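Local coordinates for protein lombricine kinase (Urechis caupo, PDB 3JPZ) that transfers a phosphoryl group reversibly between ATP and the guanidino compound lombricine, as a member of the phosphagen kinase family, at residues A[133-136]-A[137-141]. Numbering follows the deposited sequence.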
loop_
_atom_site.group_PDB
_atom_site.type_symbol
_atom_site.label_atom_id
_atom_site.label_comp_id
_atom_site.label_asym_id
_atom_site.label_seq_id
_atom_site.Cartn_x
_atom_site.Cartn_y
_atom_site.Cartn_z
ATOM N N CYS A 133 -10.632 2.377 9.263
ATOM C CA CYS A 133 -11.479 3.549 9.435
ATOM C C CYS A 133 -11.775 4.228 8.105
ATOM O O CYS A 133 -10.915 4.322 7.232
ATOM C CB CYS A 133 -10.812 4.557 10.366
ATOM S SG CYS A 133 -9.297 5.274 9.672
ATOM N N THR A 134 -12.999 4.719 7.960
ATOM C CA THR A 134 -13.360 5.473 6.782
ATOM C C THR A 134 -12.772 6.867 6.930
ATOM O O THR A 134 -12.329 7.234 8.016
ATOM C CB THR A 134 -14.888 5.603 6.662
ATOM O OG1 THR A 134 -15.410 6.133 7.887
ATOM C CG2 THR A 134 -15.524 4.254 6.388
ATOM N N ARG A 135 -12.762 7.634 5.843
ATOM C CA ARG A 135 -12.415 9.053 5.894
ATOM C C ARG A 135 -13.289 9.815 6.895
ATOM O O ARG A 135 -12.825 10.748 7.543
ATOM C CB ARG A 135 -12.578 9.690 4.517
ATOM C CG ARG A 135 -11.362 9.566 3.622
ATOM C CD ARG A 135 -11.608 10.289 2.320
ATOM N NE ARG A 135 -12.787 9.758 1.652
ATOM C CZ ARG A 135 -12.775 8.728 0.815
ATOM N NH1 ARG A 135 -13.907 8.314 0.255
ATOM N NH2 ARG A 135 -11.631 8.117 0.537
ATOM N N GLY A 136 -14.552 9.420 7.007
ATOM C CA GLY A 136 -15.476 10.087 7.906
ATOM C C GLY A 136 -15.162 9.774 9.359
ATOM O O GLY A 136 -15.154 10.662 10.214
ATOM N N GLU A 137 -14.905 8.503 9.637
ATOM C CA GLU A 137 -14.537 8.078 10.972
ATOM C C GLU A 137 -13.288 8.822 11.409
ATOM O O GLU A 137 -13.204 9.313 12.530
ATOM C CB GLU A 137 -14.260 6.578 10.989
ATOM C CG GLU A 137 -15.486 5.705 11.134
ATOM C CD GLU A 137 -15.124 4.237 11.256
ATOM O OE1 GLU A 137 -14.603 3.671 10.274
ATOM O OE2 GLU A 137 -15.359 3.653 12.331
ATOM N N ARG A 138 -12.324 8.913 10.501
ATOM C CA ARG A 138 -11.014 9.467 10.809
ATOM C C ARG A 138 -11.123 10.942 11.119
ATOM O O ARG A 138 -10.428 11.456 11.995
ATOM C CB ARG A 138 -10.073 9.266 9.620
ATOM C CG ARG A 138 -8.599 9.394 9.959
ATOM C CD ARG A 138 -7.742 9.362 8.703
ATOM N NE ARG A 138 -7.671 8.023 8.121
ATOM C CZ ARG A 138 -8.224 7.658 6.967
ATOM N NH1 ARG A 138 -8.895 8.526 6.223
ATOM N NH2 ARG A 138 -8.092 6.412 6.548
ATOM N N ARG A 139 -11.986 11.624 10.376
ATOM C CA ARG A 139 -12.238 13.034 10.609
ATOM C C ARG A 139 -12.897 13.221 11.962
ATOM O O ARG A 139 -12.691 14.238 12.602
ATOM C CB ARG A 139 -13.135 13.615 9.512
ATOM C CG ARG A 139 -12.415 13.897 8.209
ATOM C CD ARG A 139 -13.386 13.841 7.050
ATOM N NE ARG A 139 -12.725 14.003 5.761
ATOM C CZ ARG A 139 -13.366 14.024 4.599
ATOM N NH1 ARG A 139 -14.692 13.895 4.568
ATOM N NH2 ARG A 139 -12.682 14.179 3.473
ATOM N N GLU A 140 -13.698 12.242 12.378
ATOM C CA GLU A 140 -14.351 12.266 13.683
ATOM C C GLU A 140 -13.337 12.060 14.806
ATOM O O GLU A 140 -13.440 12.682 15.853
ATOM C CB GLU A 140 -15.452 11.206 13.759
ATOM C CG GLU A 140 -16.132 11.092 15.123
ATOM C CD GLU A 140 -16.894 12.346 15.516
ATOM O OE1 GLU A 140 -16.965 13.279 14.695
ATOM O OE2 GLU A 140 -17.418 12.398 16.649
ATOM N N VAL A 141 -12.359 11.183 14.598
ATOM C CA VAL A 141 -11.247 11.090 15.538
ATOM C C VAL A 141 -10.551 12.447 15.641
ATOM O O VAL A 141 -10.404 13.000 16.732
ATOM C CB VAL A 141 -10.195 10.042 15.123
ATOM C CG1 VAL A 141 -9.027 10.105 16.073
ATOM C CG2 VAL A 141 -10.787 8.652 15.118
HETATM O O HOH W 1 -10.198 11.089 6.873
#
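Thr134 and Glu137 close the start of helix 135-149 with a capping box, identified by two reciprocal bonds. Glu137 N donates to Thr134 OG1 over 3.0 Å at an N-H...O angle of 162°. In return Thr134 N donates to Glu137 OE1 over 3.0 Å, nearly as straight. The threonine hydroxyl sits between its own backbone N and carbonyl carbon, a rotation that turns it onto the first turn; it also bonds Asn5 of the second subunit. Followed outward, Glu137 passes CB and then CG beside Thr134 OG1, with CG 3.3 Å from that oxygen. Beyond CG the chain runs extended, crossing the threonine side chain at about a right angle. CD passes near Thr134 OG1 and N, and OE1 takes the Thr134 N-H on its anti side, 18° out of the carboxylate plane. OE1 also lies 3.2 Å from Cys133 CA, while OE2 accepts from Cys128 N.

Four residues after Thr134, Arg138 N donates to Thr134 O, a main-chain bond from the N-cap carbonyl. The Arg138 side chain leaves with CG anti to its backbone N (chi1 -162°) and bends at chi3, placing NE and NH2 near Cys133 SG, with NH2 3.5 Å from the sulfur. Thr134 O lies over one face of the guanidinium, and Arg135 CG lies at its edge, in plane, 3.7 Å from NH1. A water accepts from Arg138 NH1 and donates to Arg135 O at 2.7 Å, so this carbonyl serves both the water and Arg139 N.

Arg135 and Arg138 both form salt bridges with Asp197; others join Arg135 to Asp45 of the second subunit and Arg139 to Asp200, and Arg139 NH2 also donates to Phe11 O of the second subunit. The chemistry therefore implies two tasks for this helix start: the box satisfies two backbone N-H groups, and the arginines tie the turn to acidic groups within the subunit and across the dimer interface.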